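Local coordinates for VgrG protein (Vibrio cholerae, PDB 4DTH) that probably cross-links actin monomers into oligomers through its actin cross-linking domain, which binds ATP and magnesium ions, at residues 110-115 against 166-171; 203-208 against 226-231; 38-43 against 83-88; 248-253 against 318-323. One frame throughout, in Å; residues are numbered along the deposited sequence. Where two conformers were deposited one is given.

The four contacts form two pairs within the actin cross-linking domain. Contacts 1 and 3 lie in the strand-rich part, with centres about 22 Å apart. Strand 85-97 of contact 3 is followed in the chain by helix 101-124 of contact 1. Contacts 2 and 4 lie in the helical part, with centres about 21 Å and nearest atoms about 6 Å apart. The centres of contacts 1 and 2 are about 40 Å apart, on opposite sides of the chain's centre. The side chain of Met111 in contact 1 is about 8 Å from ATP and about 10 Å from magnesium. The side chains of Tyr321 in contact 4 and Met38 in contact 3 are about 12 and 13 Å from ATP.

Contact 1: 110-115 against 166-171; sequences AMLWLA and ITMTPS. With SO4 (sulfate ion), chain I; SO4 (sulfate ion), chain H.
Met168 reaches from the loop before strand 173-180 to Leu112 and Ala115 on helix 101-124. Its CB points toward the helix. CG sits between the backbone N and the carbonyl carbon, with chi1 at 37°. SD then comes to the side of Leu112, with CD2 of Leu112 3.9 Å from SD of Met168. The two side chains cross at about a right angle. The chain bends at chi3 (86°), and this carries CE in toward the helix. CE of Met168 lies 3.8 Å from CB of Ala115. CE of Met168 is also 3.8 Å from O of Met111, which already accepts the helical bond from Ala115 N.

Ile166, two residues earlier in the loop, packs on the same alanine. CB of Ile166 is 3.5 Å from O of Ala115, and CG2 of Ile166 is 4.2 Å from CB of Ala115. Thr119 OG1 ties the pieces further, bonding to Ala115 O and to Ile166 N.

Two sulfate ions, probably from the crystallisation liquor, each bind one segment and do not join the two. In one, a single oxygen, O3, takes bonds from Thr169 OG1, Ser171 N and Ser171 OG. In the other, O4 accepts a nearly straight bond from Trp113 NE1 (2.9 Å, 170°) at the edge of the indole.

Met111 and Met168 both also touch Asn29, the residue after the magnesium ligand Glu28. This is mainly apolar packing, with no hydrogen bond between the two segments, of a loop on a helix that covers strands beside the ATP-magnesium site.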
# COMPACT_ATOMS: atom_id res chain seq x y z
N ALA A 110 -11.18 -2.05 17.02
CA ALA A 110 -10.17 -1.18 17.64
C ALA A 110 -10.11 0.18 16.94
O ALA A 110 -9.95 1.20 17.60
CB ALA A 110 -8.81 -1.86 17.60
N MET A 111 -10.27 0.19 15.60
CA MET A 111 -10.28 1.45 14.85
C MET A 111 -11.51 2.28 15.18
O MET A 111 -11.38 3.49 15.38
CB MET A 111 -10.19 1.19 13.35
CG MET A 111 -8.80 0.78 12.92
SD MET A 111 -8.67 0.73 11.13
CE MET A 111 -6.95 0.20 10.97
N LEU A 112 -12.68 1.63 15.28
CA LEU A 112 -13.93 2.32 15.63
C LEU A 112 -13.85 2.85 17.06
O LEU A 112 -14.27 3.99 17.30
CB LEU A 112 -15.16 1.44 15.43
CG LEU A 112 -15.52 1.13 13.98
CD1 LEU A 112 -16.44 -0.07 13.90
CD2 LEU A 112 -16.11 2.35 13.26
N TRP A 113 -13.25 2.08 17.98
CA TRP A 113 -13.06 2.52 19.36
C TRP A 113 -12.16 3.77 19.37
O TRP A 113 -12.48 4.74 20.06
CB TRP A 113 -12.43 1.42 20.25
CG TRP A 113 -11.89 2.00 21.54
CD1 TRP A 113 -12.63 2.46 22.59
CD2 TRP A 113 -10.53 2.39 21.80
NE1 TRP A 113 -11.81 3.08 23.51
CE2 TRP A 113 -10.52 3.06 23.05
CE3 TRP A 113 -9.32 2.23 21.10
CZ2 TRP A 113 -9.34 3.55 23.62
CZ3 TRP A 113 -8.16 2.72 21.67
CH2 TRP A 113 -8.17 3.34 22.93
N LEU A 114 -11.02 3.72 18.65
CA LEU A 114 -10.10 4.86 18.62
C LEU A 114 -10.77 6.12 18.07
O LEU A 114 -10.54 7.20 18.63
CB LEU A 114 -8.78 4.55 17.90
CG LEU A 114 -7.74 5.68 17.95
CD1 LEU A 114 -7.27 5.95 19.38
CD2 LEU A 114 -6.56 5.39 17.05
N ALA A 115 -11.63 5.99 17.05
CA ALA A 115 -12.37 7.13 16.50
C ALA A 115 -13.26 7.76 17.59
O ALA A 115 -13.29 8.98 17.71
CB ALA A 115 -13.21 6.70 15.31
N ILE A 166 -15.41 11.84 14.92
CA ILE A 166 -14.31 11.34 14.10
C ILE A 166 -14.83 10.15 13.31
O ILE A 166 -15.37 9.21 13.88
CB ILE A 166 -13.03 11.06 14.93
CG1 ILE A 166 -12.58 12.33 15.70
CG2 ILE A 166 -11.90 10.48 14.06
CD1 ILE A 166 -12.53 13.66 14.87
N THR A 167 -14.72 10.25 11.98
CA THR A 167 -15.31 9.30 11.06
C THR A 167 -14.36 8.68 10.05
O THR A 167 -13.23 9.13 9.88
CB THR A 167 -16.52 9.95 10.33
OG1 THR A 167 -16.05 11.09 9.60
CG2 THR A 167 -17.67 10.37 11.31
N MET A 168 -14.85 7.65 9.37
CA MET A 168 -14.14 6.95 8.30
C MET A 168 -15.11 6.75 7.13
O MET A 168 -16.33 6.74 7.34
CB MET A 168 -13.51 5.64 8.79
CG MET A 168 -14.34 4.91 9.79
SD MET A 168 -13.43 3.71 10.77
CE MET A 168 -12.78 4.72 12.10
N THR A 169 -14.59 6.69 5.89
CA THR A 169 -15.42 6.58 4.68
C THR A 169 -14.70 5.78 3.59
O THR A 169 -13.47 5.80 3.58
CB THR A 169 -15.85 8.01 4.26
OG1 THR A 169 -16.98 7.96 3.38
CG2 THR A 169 -14.71 8.85 3.67
N PRO A 170 -15.42 5.09 2.64
CA PRO A 170 -14.70 4.32 1.60
C PRO A 170 -13.64 5.10 0.82
O PRO A 170 -12.59 4.52 0.54
CB PRO A 170 -15.84 3.83 0.69
CG PRO A 170 -17.00 3.71 1.61
CD PRO A 170 -16.88 4.92 2.51
N SER A 171 -13.87 6.40 0.53
CA SER A 171 -12.87 7.23 -0.16
C SER A 171 -11.58 7.42 0.64
O SER A 171 -10.56 7.78 0.06
CB SER A 171 -13.46 8.57 -0.61
OG SER A 171 -13.76 9.45 0.46
S SO4 I . -17.26 8.04 -0.31
O1 SO4 I . -17.08 6.85 -1.16
O2 SO4 I . -18.60 8.01 0.28
O3 SO4 I . -16.27 8.03 0.77
O4 SO4 I . -17.09 9.25 -1.13
S SO4 H . -11.98 5.32 26.45
O1 SO4 H . -12.81 6.00 27.44
O2 SO4 H . -11.98 6.09 25.18
O3 SO4 H . -10.61 5.24 26.95
O4 SO4 H . -12.52 3.97 26.19

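Contact 2: 203-208 against 226-231; sequences KSLKSQ and NVFAYL
Leu205 and Lys206 of helix 204-212 close over Ala229 of helix 221-245. Ala229 points its CB toward the other helix, and the lysine and leucine stems come down on it. CB of Leu205 is 3.8 Å from CB of Ala229. CG of Lys206 is nearer, at 3.6 Å from the same Ala229 CB. The small alanine fits a close approach: the axes of the two short helical segments come within 7.9 Å.

Lys206 and Asn226 cross obliquely at one border. The amide oxygen OD1 of Asn226 comes up to the aliphatic stem and is modelled 3.0 Å from CD of Lys206. This approach is doubtful, because the end of the lysine is not securely placed. No hydrogen bond is involved. NZ of Lys206 is bonded to Gly185 O, outside the two segments.

Phe228 takes the other border. Its CG is anti to the backbone N (chi1 174°), and the end of the ring comes nearer to helix 204-212. The ring presents its CD2-CE2 edge to the helix. The O of Leu205 lies near the ring plane, 3.6 Å from CD2 of Phe228. CE2 of Phe228 also meets CB of Leu205 at 4.2 Å. Phe209 meets the same ring, and His301 and Gln305 of helix 292-307 touch it too.

The N-to-C directions of the two segments differ by 133°. Two successive helices, packed at a steep angle through an alanine, form a helix-helix pair in the helical part of the domain.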
# COMPACT_ATOMS: atom_id res chain seq x y z
N LYS A 203 -4.23 -12.53 -18.88
CA LYS A 203 -4.14 -13.97 -18.73
C LYS A 203 -3.79 -14.73 -20.02
O LYS A 203 -3.17 -15.79 -19.94
CB LYS A 203 -5.38 -14.52 -18.05
CG LYS A 203 -5.22 -15.95 -17.62
CD LYS A 203 -5.62 -16.15 -16.17
CE LYS A 203 -5.95 -17.59 -15.89
NZ LYS A 203 -7.09 -18.10 -16.70
N SER A 204 -4.11 -14.15 -21.19
CA SER A 204 -3.81 -14.74 -22.50
C SER A 204 -2.30 -14.94 -22.70
O SER A 204 -1.89 -15.81 -23.48
CB SER A 204 -4.39 -13.89 -23.63
OG SER A 204 -3.77 -12.62 -23.71
N LEU A 205 -1.47 -14.15 -21.98
CA LEU A 205 -0.01 -14.25 -22.08
C LEU A 205 0.56 -15.59 -21.58
O LEU A 205 1.65 -15.98 -22.00
CB LEU A 205 0.67 -13.07 -21.38
CG LEU A 205 0.49 -11.73 -22.07
CD1 LEU A 205 0.91 -10.61 -21.15
CD2 LEU A 205 1.27 -11.66 -23.41
N LYS A 206 -0.17 -16.30 -20.70
CA LYS A 206 0.28 -17.60 -20.19
C LYS A 206 0.39 -18.62 -21.33
O LYS A 206 1.45 -19.20 -21.54
CB LYS A 206 -0.68 -18.13 -19.14
CG LYS A 206 -0.49 -17.48 -17.81
CD LYS A 206 -1.24 -18.25 -16.80
CE LYS A 206 -2.59 -17.68 -16.63
NZ LYS A 206 -3.50 -18.72 -16.14
N SER A 207 -0.72 -18.79 -22.08
CA SER A 207 -0.77 -19.72 -23.21
C SER A 207 0.15 -19.25 -24.34
O SER A 207 0.75 -20.08 -25.02
CB SER A 207 -2.20 -19.90 -23.71
OG SER A 207 -2.81 -18.66 -24.02
N GLN A 208 0.31 -17.92 -24.48
CA GLN A 208 1.20 -17.35 -25.48
C GLN A 208 2.64 -17.80 -25.19
O GLN A 208 3.30 -18.29 -26.10
CB GLN A 208 1.09 -15.82 -25.51
CG GLN A 208 1.77 -15.18 -26.73
CD GLN A 208 0.90 -15.13 -27.99
OE1 GLN A 208 1.26 -14.47 -28.98
NE2 GLN A 208 -0.27 -15.77 -28.00
N ASN A 226 3.40 -18.43 -15.87
CA ASN A 226 2.74 -17.56 -14.90
C ASN A 226 3.59 -16.31 -14.64
O ASN A 226 3.05 -15.20 -14.66
CB ASN A 226 2.46 -18.31 -13.59
CG ASN A 226 1.29 -19.26 -13.67
OD1 ASN A 226 0.27 -18.99 -14.29
ND2 ASN A 226 1.38 -20.39 -13.02
N VAL A 227 4.91 -16.50 -14.41
CA VAL A 227 5.83 -15.38 -14.16
C VAL A 227 5.86 -14.48 -15.40
O VAL A 227 5.79 -13.25 -15.26
CB VAL A 227 7.25 -15.82 -13.72
CG1 VAL A 227 8.20 -14.63 -13.63
CG2 VAL A 227 7.19 -16.55 -12.37
N PHE A 228 5.94 -15.08 -16.59
CA PHE A 228 5.96 -14.31 -17.84
C PHE A 228 4.70 -13.46 -17.97
O PHE A 228 4.82 -12.28 -18.27
CB PHE A 228 6.10 -15.24 -19.06
CG PHE A 228 5.97 -14.53 -20.39
CD1 PHE A 228 7.07 -13.92 -20.98
CD2 PHE A 228 4.76 -14.51 -21.07
CE1 PHE A 228 6.96 -13.31 -22.23
CE2 PHE A 228 4.65 -13.91 -22.33
CZ PHE A 228 5.75 -13.30 -22.88
N ALA A 229 3.50 -14.05 -17.76
CA ALA A 229 2.26 -13.28 -17.88
C ALA A 229 2.18 -12.13 -16.87
O ALA A 229 1.76 -11.04 -17.24
CB ALA A 229 1.06 -14.19 -17.72
N TYR A 230 2.62 -12.38 -15.63
CA TYR A 230 2.61 -11.38 -14.57
C TYR A 230 3.54 -10.21 -14.92
O TYR A 230 3.09 -9.06 -14.95
CB TYR A 230 3.02 -12.03 -13.23
CG TYR A 230 3.09 -11.05 -12.08
CD1 TYR A 230 1.94 -10.53 -11.50
CD2 TYR A 230 4.32 -10.60 -11.60
CE1 TYR A 230 2.00 -9.61 -10.45
CE2 TYR A 230 4.40 -9.69 -10.54
CZ TYR A 230 3.23 -9.20 -9.97
OH TYR A 230 3.31 -8.29 -8.95
N LEU A 231 4.83 -10.51 -15.19
CA LEU A 231 5.82 -9.48 -15.53
C LEU A 231 5.48 -8.75 -16.82
O LEU A 231 5.51 -7.52 -16.83
CB LEU A 231 7.24 -10.07 -15.61
CG LEU A 231 7.90 -10.43 -14.28
CD1 LEU A 231 9.27 -11.03 -14.52
CD2 LEU A 231 8.00 -9.20 -13.35

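Contact 3: 38-43 against 83-88; sequences MPANSA and NWQTHT
The Trp84 indole lies against the backbone of Met38 and the ring of Pro39. They belong to an antiparallel beta bridge leading into a type II turn. One face of the indole carries both: Met38 C stands 3.4 Å above the Trp84 ring plane, offset toward the rim, and Pro39 N lies close by. CD of Pro39 sits over the six-membered ring of Trp84 in a CH-pi contact, 3.9 Å from its centroid. Met38 CA makes a second CH-pi contact, off-centre. The proline and indole lie side by side and point the same way. Trp84 also meets Tyr81 edge-to-face. NE1 of Trp84 is buried with no polar partner in the model; CG of Pro39 packs on this NE1 at 3.5 Å.

Met38 and Gln85 form the hydrogen-bonded pair, with Met38 N bonded to Gln85 O and Gln85 N to Met38 O (2.8 Å, 161°). The pair joins strand 34-38 to the start of strand 85-97. Gln85 bends at chi2 (-69°), and its amide is held by Ser68 and Asn65 of strand 56-68. CB of Ala40 meets Asn83 O at 3.3 Å.

The turn runs from Pro39 to Ser42. Its closing backbone bond, Ser42 N to Pro39 O, is weak. The Ser42 hydroxyl reinforces it, with OG 2.6 Å from Pro39 O. A water also donates to Pro39 O at 2.8 Å and lies 3.2 Å from His87 NE2.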
# COMPACT_ATOMS: atom_id res chain seq x y z
N MET A 38 2.88 17.84 13.90
CA MET A 38 4.16 17.30 14.35
C MET A 38 5.31 18.16 13.83
O MET A 38 5.10 18.85 12.83
CB MET A 38 4.33 15.87 13.81
CG MET A 38 3.77 14.82 14.71
SD MET A 38 4.27 13.16 14.22
CE MET A 38 3.12 12.86 13.02
N PRO A 39 6.55 18.07 14.41
CA PRO A 39 7.68 18.81 13.81
C PRO A 39 7.89 18.42 12.35
O PRO A 39 7.55 17.31 11.95
CB PRO A 39 8.88 18.34 14.64
CG PRO A 39 8.31 17.89 15.94
CD PRO A 39 6.98 17.29 15.59
N ALA A 40 8.46 19.33 11.55
CA ALA A 40 8.76 19.05 10.15
C ALA A 40 9.77 17.90 10.06
O ALA A 40 10.59 17.73 10.97
CB ALA A 40 9.34 20.30 9.49
N ASN A 41 9.66 17.07 9.00
CA ASN A 41 10.52 15.91 8.75
C ASN A 41 10.45 14.83 9.87
O ASN A 41 11.39 14.04 10.04
CB ASN A 41 11.98 16.36 8.39
CG ASN A 41 12.84 15.33 7.70
OD1 ASN A 41 14.05 15.24 7.95
ND2 ASN A 41 12.27 14.52 6.82
N SER A 42 9.31 14.78 10.60
CA SER A 42 9.04 13.77 11.64
C SER A 42 8.79 12.42 10.96
O SER A 42 8.41 12.39 9.78
CB SER A 42 7.76 14.12 12.40
OG SER A 42 7.96 15.12 13.38
N ALA A 43 8.96 11.31 11.70
CA ALA A 43 8.66 9.98 11.18
C ALA A 43 7.14 9.89 10.98
O ALA A 43 6.40 10.59 11.68
CB ALA A 43 9.12 8.91 12.17
N ASN A 83 8.11 25.42 12.95
CA ASN A 83 8.20 24.62 11.72
C ASN A 83 7.31 23.37 11.70
O ASN A 83 7.38 22.61 10.74
CB ASN A 83 9.66 24.33 11.32
CG ASN A 83 10.52 25.58 11.24
OD1 ASN A 83 10.09 26.64 10.78
ND2 ASN A 83 11.75 25.47 11.71
N TRP A 84 6.44 23.20 12.71
CA TRP A 84 5.52 22.06 12.77
C TRP A 84 4.55 22.07 11.60
O TRP A 84 4.13 23.14 11.16
CB TRP A 84 4.75 22.04 14.10
CG TRP A 84 5.51 21.48 15.27
CD1 TRP A 84 6.81 21.73 15.60
CD2 TRP A 84 4.97 20.68 16.32
NE1 TRP A 84 7.13 21.09 16.78
CE2 TRP A 84 6.01 20.45 17.25
CE3 TRP A 84 3.70 20.13 16.58
CZ2 TRP A 84 5.83 19.68 18.41
CZ3 TRP A 84 3.52 19.36 17.72
CH2 TRP A 84 4.58 19.13 18.61
N GLN A 85 4.22 20.87 11.11
CA GLN A 85 3.32 20.67 9.98
C GLN A 85 2.08 19.92 10.40
O GLN A 85 2.16 19.06 11.29
CB GLN A 85 4.03 19.85 8.88
CG GLN A 85 5.30 20.51 8.31
CD GLN A 85 4.97 21.74 7.51
OE1 GLN A 85 4.24 21.68 6.53
NE2 GLN A 85 5.51 22.88 7.91
N THR A 86 0.94 20.21 9.76
CA THR A 86 -0.33 19.53 10.02
C THR A 86 -0.54 18.45 8.96
O THR A 86 -0.20 18.66 7.79
CB THR A 86 -1.46 20.57 10.05
OG1 THR A 86 -1.27 21.46 11.14
CG2 THR A 86 -2.81 19.95 10.15
N HIS A 87 -1.08 17.29 9.37
CA HIS A 87 -1.37 16.18 8.46
C HIS A 87 -2.68 15.55 8.84
O HIS A 87 -3.07 15.59 10.01
CB HIS A 87 -0.27 15.11 8.53
CG HIS A 87 1.11 15.59 8.18
ND1 HIS A 87 1.66 15.35 6.94
CD2 HIS A 87 2.03 16.23 8.95
CE1 HIS A 87 2.88 15.88 6.98
NE2 HIS A 87 3.14 16.42 8.16
N THR A 88 -3.31 14.87 7.89
CA THR A 88 -4.47 14.04 8.21
C THR A 88 -3.90 12.81 8.95
O THR A 88 -2.69 12.54 8.87
CB THR A 88 -5.25 13.64 6.95
OG1 THR A 88 -4.38 12.92 6.07
CG2 THR A 88 -5.86 14.83 6.22
O HOH W 1 5.55 16.49 10.20

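Contact 4: 248-253 against 318-323; sequences YINEWD and VFQYFQ
A type II' beta turn, Ile249 to Trp252, rests its first two residues on the last part of helix 312-323. The turn is closed by Trp252 N bonded to Ile249 O at 2.8 Å. Asn250 takes the second position with a positive phi (55°), a place often given to glycine, and its side chain is directed toward the helix.

Asn250 reaches two helix residues with its two amide atoms. OD1 of Asn250 lies in the plane of the Tyr321 ring, at the edge, 3.8 Å from CD1 of Tyr321. The amide and the ring are nearly perpendicular, with planes 88° apart. ND2 of Asn250 is 2.9 Å from OE1 of Gln320. The angle there is poor, so this close pair is not a hydrogen bond. Gln320 is extended beyond CG, and it crosses Asn250 at about a right angle.

Ile249 supplies the apolar part. It was modelled in two conformers, so the following holds for one of them. CG2 of Ile249 is 4.0 Å from CB of Tyr321 and 4.3 Å from CG2 of Val318. The isoleucine crosses Tyr321 at about a right angle.

Glu251 N is bonded to Asn317 OD1, which ties the turn to the same helix. Tyr321 OH is bonded to Glu327 O. Ile249 and Trp252 also touch Ala242 of helix 221-245. The result is a tight turn in the loop after helix 221-245, packed on the flank of helix 312-323.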
# COMPACT_ATOMS: atom_id res chain seq x y z
N TYR A 248 8.50 10.37 -17.20
CA TYR A 248 9.92 10.14 -17.51
C TYR A 248 10.32 8.84 -16.79
O TYR A 248 10.34 8.81 -15.56
CB TYR A 248 10.77 11.32 -16.99
CG TYR A 248 10.69 12.52 -17.89
CD1 TYR A 248 9.62 13.42 -17.81
CD2 TYR A 248 11.68 12.77 -18.84
CE1 TYR A 248 9.53 14.51 -18.67
CE2 TYR A 248 11.61 13.88 -19.69
CZ TYR A 248 10.52 14.74 -19.60
OH TYR A 248 10.45 15.83 -20.43
N ILE A 249 10.57 7.77 -17.59
CA ILE A 249 10.99 6.43 -17.13
C ILE A 249 12.42 6.23 -17.57
O ILE A 249 12.68 6.17 -18.77
CB ILE A 249 10.13 5.26 -17.74
CG1 ILE A 249 8.61 5.48 -17.59
CG2 ILE A 249 10.60 3.87 -17.24
CD1 ILE A 249 8.04 5.32 -16.22
N ASN A 250 13.35 6.05 -16.60
CA ASN A 250 14.78 5.82 -16.91
C ASN A 250 15.27 6.96 -17.80
O ASN A 250 15.13 8.12 -17.41
CB ASN A 250 15.00 4.43 -17.58
CG ASN A 250 15.79 3.47 -16.77
OD1 ASN A 250 15.92 3.60 -15.55
ND2 ASN A 250 16.26 2.45 -17.45
N GLU A 251 15.68 6.65 -19.05
CA GLU A 251 16.15 7.64 -20.01
C GLU A 251 15.09 8.01 -21.07
O GLU A 251 15.38 8.83 -21.94
CB GLU A 251 17.47 7.20 -20.66
CG GLU A 251 18.66 7.28 -19.71
CD GLU A 251 19.96 6.71 -20.26
OE1 GLU A 251 20.46 7.24 -21.28
OE2 GLU A 251 20.49 5.75 -19.66
N TRP A 252 13.86 7.44 -20.98
CA TRP A 252 12.81 7.75 -21.95
C TRP A 252 12.20 9.10 -21.66
O TRP A 252 11.79 9.37 -20.52
CB TRP A 252 11.70 6.69 -21.97
CG TRP A 252 10.67 6.94 -23.03
CD1 TRP A 252 10.81 6.73 -24.37
CD2 TRP A 252 9.32 7.41 -22.83
NE1 TRP A 252 9.64 7.06 -25.02
CE2 TRP A 252 8.70 7.44 -24.10
CE3 TRP A 252 8.56 7.77 -21.70
CZ2 TRP A 252 7.37 7.83 -24.28
CZ3 TRP A 252 7.24 8.16 -21.88
CH2 TRP A 252 6.65 8.18 -23.15
N ASP A 253 12.15 9.94 -22.70
CA ASP A 253 11.62 11.29 -22.63
C ASP A 253 10.28 11.34 -23.36
O ASP A 253 10.25 11.23 -24.59
CB ASP A 253 12.64 12.29 -23.21
CG ASP A 253 12.18 13.74 -23.26
OD1 ASP A 253 11.04 14.03 -22.82
OD2 ASP A 253 12.94 14.58 -23.76
N VAL A 318 11.65 0.77 -20.26
CA VAL A 318 10.76 0.07 -19.32
C VAL A 318 11.44 -1.25 -18.93
O VAL A 318 11.51 -1.57 -17.74
CB VAL A 318 9.32 -0.14 -19.90
CG1 VAL A 318 8.52 -1.13 -19.04
CG2 VAL A 318 8.58 1.20 -20.01
N PHE A 319 11.94 -2.01 -19.92
CA PHE A 319 12.62 -3.28 -19.66
C PHE A 319 13.80 -3.10 -18.70
O PHE A 319 13.82 -3.77 -17.67
CB PHE A 319 13.05 -3.98 -20.97
CG PHE A 319 13.59 -5.37 -20.75
CD1 PHE A 319 14.94 -5.57 -20.47
CD2 PHE A 319 12.75 -6.48 -20.79
CE1 PHE A 319 15.44 -6.86 -20.23
CE2 PHE A 319 13.25 -7.77 -20.56
CZ PHE A 319 14.59 -7.95 -20.28
N GLN A 320 14.73 -2.16 -18.98
CA GLN A 320 15.90 -1.88 -18.13
C GLN A 320 15.50 -1.40 -16.74
O GLN A 320 16.09 -1.83 -15.74
CB GLN A 320 16.84 -0.85 -18.79
CG GLN A 320 18.22 -0.74 -18.10
CD GLN A 320 19.01 0.51 -18.41
OE1 GLN A 320 18.53 1.47 -19.02
NE2 GLN A 320 20.26 0.55 -17.95
N TYR A 321 14.50 -0.50 -16.66
CA TYR A 321 14.01 0.03 -15.41
C TYR A 321 13.65 -1.10 -14.44
O TYR A 321 14.13 -1.11 -13.31
CB TYR A 321 12.79 0.95 -15.65
CG TYR A 321 12.19 1.47 -14.37
CD1 TYR A 321 12.78 2.52 -13.67
CD2 TYR A 321 11.02 0.92 -13.85
CE1 TYR A 321 12.23 3.00 -12.48
CE2 TYR A 321 10.46 1.39 -12.66
CZ TYR A 321 11.07 2.43 -11.98
OH TYR A 321 10.52 2.90 -10.83
N PHE A 322 12.81 -2.04 -14.90
CA PHE A 322 12.40 -3.15 -14.05
C PHE A 322 13.50 -4.17 -13.77
O PHE A 322 13.49 -4.79 -12.71
CB PHE A 322 11.11 -3.79 -14.58
CG PHE A 322 9.90 -2.92 -14.35
CD1 PHE A 322 9.55 -2.50 -13.07
CD2 PHE A 322 9.11 -2.51 -15.42
CE1 PHE A 322 8.44 -1.67 -12.85
CE2 PHE A 322 7.99 -1.68 -15.20
CZ PHE A 322 7.67 -1.28 -13.92
N GLN A 323 14.42 -4.34 -14.72
CA GLN A 323 15.55 -5.27 -14.62
C GLN A 323 16.54 -4.83 -13.51
O GLN A 323 17.01 -5.69 -12.76
CB GLN A 323 16.24 -5.39 -16.00
CG GLN A 323 17.64 -5.98 -15.99
CD GLN A 323 18.22 -5.90 -17.38
OE1 GLN A 323 18.82 -4.89 -17.77
NE2 GLN A 323 18.00 -6.95 -18.17